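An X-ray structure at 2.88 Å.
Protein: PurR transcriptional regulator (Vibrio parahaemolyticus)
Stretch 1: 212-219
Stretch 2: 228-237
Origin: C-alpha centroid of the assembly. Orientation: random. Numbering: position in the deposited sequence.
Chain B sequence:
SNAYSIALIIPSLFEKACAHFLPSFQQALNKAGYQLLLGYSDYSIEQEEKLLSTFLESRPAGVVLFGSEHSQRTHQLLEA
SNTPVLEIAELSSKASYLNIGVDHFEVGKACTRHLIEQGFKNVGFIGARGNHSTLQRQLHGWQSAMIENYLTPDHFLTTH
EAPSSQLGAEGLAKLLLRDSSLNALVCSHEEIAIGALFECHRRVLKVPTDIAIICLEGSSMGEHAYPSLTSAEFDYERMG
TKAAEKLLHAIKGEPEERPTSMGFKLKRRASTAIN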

ATOM      1  N   ALA B 212     -17.980  19.437   0.181  1.00 80.88           N
ATOM      2  CA  ALA B 212     -17.071  19.170  -0.915  1.00 81.25           C
ATOM      3  C   ALA B 212     -15.823  18.472  -0.383  1.00 81.18           C
ATOM      4  O   ALA B 212     -15.436  18.701   0.750  1.00 82.19           O
ATOM      5  CB  ALA B 212     -16.701  20.450  -1.587  1.00 81.61           C
ATOM      6  N   ILE B 213     -15.169  17.641  -1.176  1.00 80.88           N
ATOM      7  CA  ILE B 213     -14.003  16.922  -0.658  1.00 80.85           C
ATOM      8  C   ILE B 213     -12.807  17.034  -1.597  1.00 81.76           C
ATOM      9  O   ILE B 213     -12.956  16.966  -2.830  1.00 82.66           O
ATOM     10  CB  ILE B 213     -14.332  15.403  -0.389  1.00 80.89           C
ATOM     11  CG1 ILE B 213     -15.251  15.225   0.837  1.00 79.90           C
ATOM     12  CG2 ILE B 213     -13.065  14.587  -0.145  1.00 79.91           C
ATOM     13  CD1 ILE B 213     -15.880  13.815   0.970  1.00 79.26           C
ATOM     14  N   ILE B 214     -11.606  17.164  -1.052  1.00 81.46           N
ATOM     15  CA  ILE B 214     -10.445  17.179  -1.950  1.00 81.24           C
ATOM     16  C   ILE B 214      -9.260  16.448  -1.333  1.00 81.42           C
ATOM     17  O   ILE B 214      -8.895  16.707  -0.180  1.00 81.87           O
ATOM     18  CB  ILE B 214     -10.077  18.637  -2.380  1.00 81.39           C
ATOM     19  CG1 ILE B 214      -9.079  18.587  -3.541  1.00 81.23           C
ATOM     20  CG2 ILE B 214      -9.640  19.501  -1.154  1.00 80.21           C
ATOM     21  CD1 ILE B 214      -8.353  19.846  -3.819  1.00 77.98           C
ATOM     22  N   CYS B 215      -8.662  15.531  -2.080  1.00 81.39           N
ATOM     23  CA  CYS B 215      -7.622  14.671  -1.504  1.00 81.35           C
ATOM     24  C   CYS B 215      -6.280  15.176  -1.919  1.00 81.30           C
ATOM     25  O   CYS B 215      -6.121  15.647  -3.033  1.00 81.66           O
ATOM     26  CB  CYS B 215      -7.783  13.239  -1.973  1.00 81.07           C
ATOM     27  SG  CYS B 215      -6.389  12.163  -1.544  1.00 82.39           S
ATOM     28  N   LEU B 216      -5.303  15.089  -1.034  1.00 81.28           N
ATOM     29  CA  LEU B 216      -4.006  15.724  -1.315  1.00 81.05           C
ATOM     30  C   LEU B 216      -3.010  14.814  -2.043  1.00 81.11           C
ATOM     31  O   LEU B 216      -1.906  15.246  -2.388  1.00 80.38           O
ATOM     32  CB  LEU B 216      -3.395  16.222  -0.005  1.00 81.16           C
ATOM     33  CG  LEU B 216      -3.357  17.724   0.301  1.00 80.91           C
ATOM     34  CD1 LEU B 216      -4.459  18.541  -0.377  1.00 81.11           C
ATOM     35  CD2 LEU B 216      -3.362  17.959   1.811  1.00 80.76           C
ATOM     36  N   GLU B 217      -3.399  13.552  -2.248  1.00 81.12           N
ATOM     37  CA  GLU B 217      -2.526  12.549  -2.849  1.00 81.87           C
ATOM     38  C   GLU B 217      -3.380  11.409  -3.343  1.00 81.92           C
ATOM     39  O   GLU B 217      -3.372  10.319  -2.774  1.00 82.86           O
ATOM     40  CB  GLU B 217      -1.472  12.036  -1.858  1.00 81.14           C
ATOM     41  CG  GLU B 217      -0.330  11.278  -2.518  1.00 82.40           C
ATOM     42  CD  GLU B 217       0.380  10.259  -1.601  1.00 83.80           C
ATOM     43  OE1 GLU B 217      -0.279   9.648  -0.699  1.00 86.52           O
ATOM     44  OE2 GLU B 217       1.608  10.041  -1.816  1.00 85.86           O
ATOM     45  N   GLY B 218      -4.150  11.671  -4.390  1.00 82.25           N
ATOM     46  CA  GLY B 218      -5.037  10.657  -4.975  1.00 82.49           C
ATOM     47  C   GLY B 218      -4.353   9.660  -5.893  1.00 82.72           C
ATOM     48  O   GLY B 218      -3.247   9.866  -6.374  1.00 83.15           O
ATOM     49  N   SER B 219      -5.027   8.554  -6.111  1.00 82.98           N
ATOM     50  CA  SER B 219      -4.599   7.546  -7.037  1.00 83.27           C
ATOM     51  C   SER B 219      -5.866   7.167  -7.789  1.00 83.62           C
ATOM     52  O   SER B 219      -6.939   7.727  -7.536  1.00 83.96           O
ATOM     53  CB  SER B 219      -4.102   6.333  -6.253  1.00 83.98           C
ATOM     54  OG  SER B 219      -5.160   5.408  -5.973  1.00 83.20           O
ATOM     55  N   SER B 228     -16.804  10.672  -7.654  1.00 81.63           N
ATOM     56  CA  SER B 228     -15.359  10.545  -7.788  1.00 80.96           C
ATOM     57  C   SER B 228     -14.751  11.771  -7.185  1.00 81.34           C
ATOM     58  O   SER B 228     -15.383  12.830  -7.184  1.00 81.90           O
ATOM     59  CB  SER B 228     -14.999  10.561  -9.249  1.00 81.04           C
ATOM     60  OG  SER B 228     -15.579  11.700  -9.849  1.00 80.89           O
ATOM     61  N   LEU B 229     -13.519  11.694  -6.700  1.00 81.03           N
ATOM     62  CA  LEU B 229     -13.054  12.881  -6.005  1.00 80.63           C
ATOM     63  C   LEU B 229     -11.869  13.643  -6.540  1.00 79.83           C
ATOM     64  O   LEU B 229     -10.831  13.083  -6.879  1.00 79.65           O
ATOM     65  CB  LEU B 229     -12.935  12.651  -4.484  1.00 81.66           C
ATOM     66  CG  LEU B 229     -12.590  11.286  -3.909  1.00 81.55           C
ATOM     67  CD1 LEU B 229     -11.227  10.878  -4.444  1.00 81.34           C
ATOM     68  CD2 LEU B 229     -12.639  11.386  -2.385  1.00 79.93           C
ATOM     69  N   THR B 230     -12.068  14.949  -6.580  1.00 79.07           N
ATOM     70  CA  THR B 230     -11.048  15.905  -6.930  1.00 79.14           C
ATOM     71  C   THR B 230      -9.820  15.668  -6.083  1.00 79.58           C
ATOM     72  O   THR B 230      -9.881  15.729  -4.866  1.00 81.39           O
ATOM     73  CB  THR B 230     -11.558  17.322  -6.660  1.00 78.86           C
ATOM     74  OG1 THR B 230     -12.541  17.661  -7.638  1.00 78.44           O
ATOM     75  CG2 THR B 230     -10.435  18.338  -6.699  1.00 78.03           C
ATOM     76  N   SER B 231      -8.692  15.419  -6.716  1.00 79.51           N
ATOM     77  CA  SER B 231      -7.482  15.272  -5.963  1.00 79.09           C
ATOM     78  C   SER B 231      -6.234  15.632  -6.742  1.00 78.30           C
ATOM     79  O   SER B 231      -6.237  15.767  -7.973  1.00 78.13           O
ATOM     80  CB  SER B 231      -7.345  13.828  -5.579  1.00 79.90           C
ATOM     81  OG  SER B 231      -6.442  13.270  -6.496  1.00 82.76           O
ATOM     82  N   ALA B 232      -5.153  15.717  -5.990  1.00 77.50           N
ATOM     83  CA  ALA B 232      -3.852  16.063  -6.513  1.00 77.20           C
ATOM     84  C   ALA B 232      -3.122  14.791  -6.790  1.00 76.88           C
ATOM     85  O   ALA B 232      -3.144  13.896  -5.964  1.00 77.33           O
ATOM     86  CB  ALA B 232      -3.095  16.849  -5.495  1.00 77.48           C
ATOM     87  N   GLU B 233      -2.468  14.703  -7.945  1.00 76.19           N
ATOM     88  CA  GLU B 233      -1.754  13.493  -8.292  1.00 75.41           C
ATOM     89  C   GLU B 233      -0.310  13.784  -8.549  1.00 74.48           C
ATOM     90  O   GLU B 233       0.029  14.913  -8.843  1.00 74.51           O
ATOM     91  CB  GLU B 233      -2.401  12.831  -9.492  1.00 76.01           C
ATOM     92  CG  GLU B 233      -3.738  12.197  -9.140  1.00 77.18           C
ATOM     93  CD  GLU B 233      -4.333  11.484 -10.300  1.00 78.27           C
ATOM     94  OE1 GLU B 233      -3.624  11.294 -11.299  1.00 81.55           O
ATOM     95  OE2 GLU B 233      -5.510  11.111 -10.226  1.00 79.79           O
ATOM     96  N   PHE B 234       0.536  12.771  -8.410  1.00 73.35           N
ATOM     97  CA  PHE B 234       1.968  12.932  -8.600  1.00 72.73           C
ATOM     98  C   PHE B 234       2.441  11.745  -9.414  1.00 72.26           C
ATOM     99  O   PHE B 234       1.755  10.744  -9.492  1.00 72.70           O
ATOM    100  CB  PHE B 234       2.717  12.951  -7.258  1.00 73.07           C
ATOM    101  CG  PHE B 234       2.151  13.911  -6.233  1.00 72.90           C
ATOM    102  CD1 PHE B 234       2.686  15.178  -6.085  1.00 73.42           C
ATOM    103  CD2 PHE B 234       1.110  13.525  -5.397  1.00 73.00           C
ATOM    104  CE1 PHE B 234       2.182  16.053  -5.147  1.00 73.89           C
ATOM    105  CE2 PHE B 234       0.585  14.394  -4.465  1.00 72.82           C
ATOM    106  CZ  PHE B 234       1.127  15.656  -4.329  1.00 74.30           C
ATOM    107  N   ASP B 235       3.614  11.849 -10.015  1.00 71.31           N
ATOM    108  CA  ASP B 235       4.092  10.801 -10.860  1.00 70.69           C
ATOM    109  C   ASP B 235       5.347  10.233 -10.220  1.00 70.98           C
ATOM    110  O   ASP B 235       6.461  10.540 -10.587  1.00 71.04           O
ATOM    111  CB  ASP B 235       4.292  11.344 -12.270  1.00 69.96           C
ATOM    112  CG  ASP B 235       4.767  10.299 -13.267  1.00 70.55           C
ATOM    113  OD1 ASP B 235       5.040  10.751 -14.400  1.00 71.95           O
ATOM    114  OD2 ASP B 235       4.891   9.069 -12.960  1.00 67.91           O
ATOM    115  N   TYR B 236       5.155   9.382  -9.234  1.00 71.92           N
ATOM    116  CA  TYR B 236       6.294   8.845  -8.536  1.00 73.12           C
ATOM    117  C   TYR B 236       7.052   7.868  -9.408  1.00 73.92           C
ATOM    118  O   TYR B 236       8.261   7.737  -9.253  1.00 74.47           O
ATOM    119  CB  TYR B 236       5.890   8.204  -7.205  1.00 73.26           C
ATOM    120  CG  TYR B 236       5.246   9.157  -6.223  1.00 73.56           C
ATOM    121  CD1 TYR B 236       5.887  10.354  -5.836  1.00 73.22           C
ATOM    122  CD2 TYR B 236       3.997   8.862  -5.662  1.00 74.58           C
ATOM    123  CE1 TYR B 236       5.283  11.245  -4.921  1.00 73.27           C
ATOM    124  CE2 TYR B 236       3.385   9.736  -4.733  1.00 74.96           C
ATOM    125  CZ  TYR B 236       4.034  10.926  -4.372  1.00 74.41           C
ATOM    126  OH  TYR B 236       3.420  11.768  -3.465  1.00 74.15           O
ATOM    127  N   GLU B 237       6.365   7.188 -10.327  1.00 74.71           N
ATOM    128  CA  GLU B 237       7.092   6.389 -11.318  1.00 75.38           C
ATOM    129  C   GLU B 237       8.177   7.233 -12.017  1.00 75.84           C
ATOM    130  O   GLU B 237       9.323   6.798 -12.067  1.00 76.04           O
ATOM    131  CB  GLU B 237       6.170   5.685 -12.326  1.00 75.36           C
TER

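The two stretches run side by side in nearly the same direction: the axes of strands 212-215 and 231-233 approach to 5.6 Å at 13°, which makes the pairing parallel. Together they bury 523 Å², counting both sides.

A212 lies out of reach, so contact begins at I213. Its CG2 packs 3.9 Å from L229 CD2, an apolar pairing of two branched, buried side chains. I214, with chi1 and chi2 both t, sets its CG1 3.4 Å from T230 CG2; the threonine offers its methyl here, while its OG1 is hydrogen-bonded elsewhere in the structure.

C215 is the register point, its CA 4.5 Å from the CA of S231 in a single beta bridge. C215 N donates to T230 O (3.0 Å, 161°), and A232 N donates to C215 O (3.1 Å, 157°). Thus C215 bonds to the residues flanking its partner, as a parallel bridge requires. T230 O also receives a CA-H...O contact from I214 CA at 3.3 Å. The small side chains of C215 and S231 bring their CB atoms to 3.7 Å.

L216 turns its CA-to-CB bond away and meets the other stretch through its backbone: L216 O lies 3.4 Å from F234 CE2, at the ring edge. The backbone at E217 is steadied within its own stretch, where E217 N donates to C215 SG (3.4 Å, 167°). Although its CA-to-CB bond also points away, the end of the E217 side chain comes nearer, and OE2 accepts a hydrogen bond from Y236 OH at 3.0 Å, giving this buried carboxylate a polar partner.

G218 N donates to A232 O (2.9 Å, 147°). Glycine fits closely here: an ideal CB would lie 2.1 Å from S231 OG, a clash. S219 points away, and its side chain caps the following helix.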